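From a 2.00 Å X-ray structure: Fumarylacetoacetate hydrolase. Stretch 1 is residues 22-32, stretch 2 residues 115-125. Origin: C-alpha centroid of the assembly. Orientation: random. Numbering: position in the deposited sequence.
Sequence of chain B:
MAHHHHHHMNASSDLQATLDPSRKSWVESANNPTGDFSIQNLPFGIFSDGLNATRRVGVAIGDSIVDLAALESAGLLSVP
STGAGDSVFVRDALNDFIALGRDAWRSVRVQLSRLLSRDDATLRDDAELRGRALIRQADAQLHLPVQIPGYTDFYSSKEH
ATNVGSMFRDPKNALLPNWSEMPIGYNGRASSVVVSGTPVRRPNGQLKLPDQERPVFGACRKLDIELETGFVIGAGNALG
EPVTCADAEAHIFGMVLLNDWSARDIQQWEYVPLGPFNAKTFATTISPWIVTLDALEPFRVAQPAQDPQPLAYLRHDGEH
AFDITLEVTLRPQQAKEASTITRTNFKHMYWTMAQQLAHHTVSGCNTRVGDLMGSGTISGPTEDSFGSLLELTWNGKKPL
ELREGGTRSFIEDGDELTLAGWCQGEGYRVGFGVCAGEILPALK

Stretch 1 22-32: SRKSWVESANN
Stretch 2 (115-125) LLSRDDATLRD

Arg 23 to Ser 25 are extended, and the chain then closes into a 3-10 segment at 28-31, while residues 115-125 begin in a helix that starts earlier in the chain and then fold through a type I turn from Ser 117 to Asp 120, closed by Asp 120 N to Ser 117 O (2.9 Å). The backbones meet in a single beta bridge between Ser 25 and Ser 117 (CA-CA 4.5 Å). Arg 118 N donates to Lys 24 O (3.0 Å), and Trp 26 N to Leu 116 O (3.3 Å).

Across the stretches, Leu 116 O accepts two hydrogen bonds, the most of any acceptor. Leu 116 O also receives Ser 25 OG at 2.7 Å; with chi1 t (179°), that hydroxyl in turn accepts Val 27 N (2.9 Å), so a small side chain serves both stretches in a buried site. Asn 31 (chi1 m) satisfies the backbone of Ser 25: its OD1 accepts Ser 25 N at 3.0 Å and its ND2 donates to Ser 25 O at 2.7 Å, fixing the extended segment against the 3-10 turn.

Trp 26, with chi1 p (48°) and chi2 -96°, supplies the largest covered area, 148 of the 541 Å² buried in total. Trp 26 NE1 donates to Leu 115 O (2.7 Å), a carbonyl at the ring edge. Arg 124 CB lies over one face, 3.5 Å from the centroid of the Trp 26 five-membered ring, and Trp 26 CZ2 packs on Leu 123 CD2 (3.6 Å) and Leu 116 CD2 (4.0 Å). Arg 124 NH1 donates to Arg 118 O (2.7 Å), while Arg 124 NE pairs with Asp 125 OD1 (2.8 Å) in a salt bridge.

Arg 23 (chi1 t, chi2 t, chi3 m) extends NH1 to Ser 117 OG (3.1 Å). Lys 24 CB covers one face of the Arg 118 guanidinium, whose NH1 makes a long salt bridge to Glu 28 OE1 (3.9 Å).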

# COMPACT_ATOMS: atom_id res chain seq x y z
N SER B 22 -18.78 3.82 36.59
CA SER B 22 -19.14 4.80 37.61
C SER B 22 -18.20 6.00 37.62
O SER B 22 -18.57 7.05 38.17
CB SER B 22 -19.17 4.14 39.00
OG SER B 22 -17.87 3.81 39.45
N ARG B 23 -17.02 5.89 37.03
CA ARG B 23 -16.07 6.99 37.04
C ARG B 23 -16.58 8.15 36.19
O ARG B 23 -17.25 7.95 35.17
CB ARG B 23 -14.71 6.52 36.55
CG ARG B 23 -13.61 7.57 36.65
CD ARG B 23 -12.29 6.99 36.21
NE ARG B 23 -11.97 5.77 36.95
CZ ARG B 23 -11.27 5.74 38.07
NH1 ARG B 23 -10.81 6.87 38.60
NH2 ARG B 23 -11.03 4.58 38.68
N LYS B 24 -16.27 9.37 36.63
CA LYS B 24 -16.65 10.58 35.92
C LYS B 24 -15.48 11.55 35.97
O LYS B 24 -14.55 11.40 36.77
CB LYS B 24 -17.92 11.22 36.51
CG LYS B 24 -19.14 10.32 36.51
CD LYS B 24 -19.61 10.00 35.10
CE LYS B 24 -20.55 8.80 35.10
NZ LYS B 24 -20.95 8.37 33.73
N SER B 25 -15.54 12.57 35.12
CA SER B 25 -14.48 13.55 34.97
C SER B 25 -14.90 14.91 35.51
O SER B 25 -16.08 15.24 35.58
CB SER B 25 -14.08 13.70 33.49
OG SER B 25 -13.05 14.66 33.33
N TRP B 26 -13.90 15.70 35.90
CA TRP B 26 -14.14 17.11 36.16
C TRP B 26 -14.24 17.93 34.88
O TRP B 26 -14.53 19.13 34.96
CB TRP B 26 -13.04 17.69 37.06
CG TRP B 26 -11.66 17.35 36.63
CD1 TRP B 26 -10.88 16.33 37.09
CD2 TRP B 26 -10.87 18.05 35.66
NE1 TRP B 26 -9.66 16.34 36.46
CE2 TRP B 26 -9.64 17.38 35.57
CE3 TRP B 26 -11.10 19.16 34.84
CZ2 TRP B 26 -8.63 17.80 34.71
CZ3 TRP B 26 -10.10 19.57 33.99
CH2 TRP B 26 -8.88 18.89 33.93
N VAL B 27 -14.01 17.33 33.71
CA VAL B 27 -14.42 17.93 32.44
C VAL B 27 -15.90 17.59 32.29
O VAL B 27 -16.25 16.46 31.96
CB VAL B 27 -13.59 17.40 31.26
CG1 VAL B 27 -14.00 18.09 29.96
CG2 VAL B 27 -12.10 17.58 31.53
N GLU B 28 -16.78 18.56 32.55
CA GLU B 28 -18.19 18.23 32.69
C GLU B 28 -18.78 17.69 31.39
O GLU B 28 -19.58 16.74 31.42
CB GLU B 28 -19.00 19.44 33.18
CG GLU B 28 -20.44 19.07 33.56
CD GLU B 28 -20.51 17.96 34.61
OE1 GLU B 28 -19.73 18.01 35.60
OE2 GLU B 28 -21.34 17.04 34.45
N SER B 29 -18.42 18.28 30.25
CA SER B 29 -18.91 17.76 28.98
C SER B 29 -18.60 16.27 28.81
O SER B 29 -19.33 15.55 28.13
CB SER B 29 -18.33 18.57 27.82
OG SER B 29 -16.91 18.58 27.84
N ALA B 30 -17.55 15.79 29.47
CA ALA B 30 -17.19 14.37 29.37
C ALA B 30 -18.22 13.47 30.03
O ALA B 30 -18.22 12.26 29.78
CB ALA B 30 -15.82 14.12 29.98
N ASN B 31 -19.09 14.04 30.87
CA ASN B 31 -20.07 13.29 31.63
C ASN B 31 -21.44 13.27 30.97
O ASN B 31 -22.37 12.69 31.53
CB ASN B 31 -20.18 13.85 33.05
CG ASN B 31 -18.86 13.76 33.80
OD1 ASN B 31 -18.09 12.82 33.60
ND2 ASN B 31 -18.59 14.75 34.65
N ASN B 32 -21.57 13.91 29.81
CA ASN B 32 -22.79 13.83 29.01
C ASN B 32 -23.07 12.37 28.65
O ASN B 32 -22.21 11.73 28.03
CB ASN B 32 -22.62 14.68 27.74
CG ASN B 32 -23.92 14.90 27.00
OD1 ASN B 32 -24.84 14.08 27.06
ND2 ASN B 32 -24.01 16.02 26.28
N LEU B 115 -5.84 11.58 36.18
CA LEU B 115 -5.79 13.04 36.16
C LEU B 115 -7.12 13.66 35.75
O LEU B 115 -7.44 14.77 36.18
CB LEU B 115 -4.69 13.52 35.21
CG LEU B 115 -3.25 13.36 35.69
CD1 LEU B 115 -2.29 13.45 34.52
CD2 LEU B 115 -2.92 14.42 36.73
N LEU B 116 -7.90 12.98 34.92
CA LEU B 116 -9.18 13.51 34.50
C LEU B 116 -10.31 13.17 35.46
O LEU B 116 -11.42 13.68 35.29
CB LEU B 116 -9.54 13.01 33.11
CG LEU B 116 -8.63 13.50 31.98
CD1 LEU B 116 -8.97 12.77 30.69
CD2 LEU B 116 -8.79 15.02 31.81
N SER B 117 -10.04 12.33 36.47
CA SER B 117 -11.07 11.90 37.39
C SER B 117 -11.52 13.04 38.29
O SER B 117 -10.71 13.84 38.78
CB SER B 117 -10.57 10.73 38.24
OG SER B 117 -10.18 9.67 37.41
N ARG B 118 -12.83 13.09 38.53
CA ARG B 118 -13.44 14.19 39.27
C ARG B 118 -12.88 14.32 40.68
O ARG B 118 -12.84 15.43 41.23
CB ARG B 118 -14.96 13.98 39.29
CG ARG B 118 -15.64 14.25 40.59
CD ARG B 118 -17.07 13.81 40.46
NE ARG B 118 -17.70 14.45 39.32
CZ ARG B 118 -18.94 14.20 38.92
NH1 ARG B 118 -19.45 14.83 37.87
NH2 ARG B 118 -19.68 13.31 39.59
N ASP B 119 -12.43 13.22 41.27
CA ASP B 119 -11.88 13.23 42.62
C ASP B 119 -10.38 13.54 42.65
O ASP B 119 -9.80 13.57 43.74
CB ASP B 119 -12.14 11.88 43.29
CG ASP B 119 -13.63 11.59 43.44
OD1 ASP B 119 -14.35 12.44 44.01
OD2 ASP B 119 -14.07 10.52 42.98
N ASP B 120 -9.75 13.76 41.50
CA ASP B 120 -8.34 14.09 41.44
C ASP B 120 -8.15 15.60 41.31
O ASP B 120 -8.87 16.27 40.55
CB ASP B 120 -7.68 13.38 40.26
CG ASP B 120 -6.17 13.35 40.36
OD1 ASP B 120 -5.53 14.41 40.20
OD2 ASP B 120 -5.62 12.25 40.62
N ALA B 121 -7.19 16.15 42.05
CA ALA B 121 -6.95 17.58 42.08
C ALA B 121 -5.69 18.02 41.35
O ALA B 121 -5.49 19.23 41.16
CB ALA B 121 -6.89 18.08 43.53
N THR B 122 -4.84 17.08 40.93
CA THR B 122 -3.51 17.43 40.43
C THR B 122 -3.60 18.35 39.22
O THR B 122 -2.92 19.39 39.16
CB THR B 122 -2.72 16.17 40.08
OG1 THR B 122 -2.76 15.26 41.19
CG2 THR B 122 -1.28 16.52 39.78
N LEU B 123 -4.43 18.00 38.24
CA LEU B 123 -4.64 18.84 37.07
C LEU B 123 -5.88 19.72 37.22
O LEU B 123 -5.84 20.90 36.90
CB LEU B 123 -4.76 18.00 35.80
CG LEU B 123 -5.02 18.81 34.53
CD1 LEU B 123 -3.85 19.73 34.25
CD2 LEU B 123 -5.29 17.89 33.34
N ARG B 124 -6.98 19.13 37.70
CA ARG B 124 -8.23 19.83 37.96
C ARG B 124 -8.02 21.20 38.61
O ARG B 124 -8.61 22.20 38.17
CB ARG B 124 -9.12 18.96 38.86
CG ARG B 124 -10.46 19.57 39.24
CD ARG B 124 -11.12 18.77 40.35
NE ARG B 124 -10.57 19.10 41.66
CZ ARG B 124 -10.84 18.42 42.77
NH1 ARG B 124 -11.64 17.37 42.74
NH2 ARG B 124 -10.30 18.80 43.92
N ASP B 125 -7.17 21.27 39.63
CA ASP B 125 -7.01 22.47 40.43
C ASP B 125 -5.83 23.34 40.01
O ASP B 125 -5.54 24.34 40.68
CB ASP B 125 -6.88 22.09 41.91
CG ASP B 125 -8.18 21.55 42.48
OD1 ASP B 125 -9.19 21.53 41.76
OD2 ASP B 125 -8.18 21.14 43.66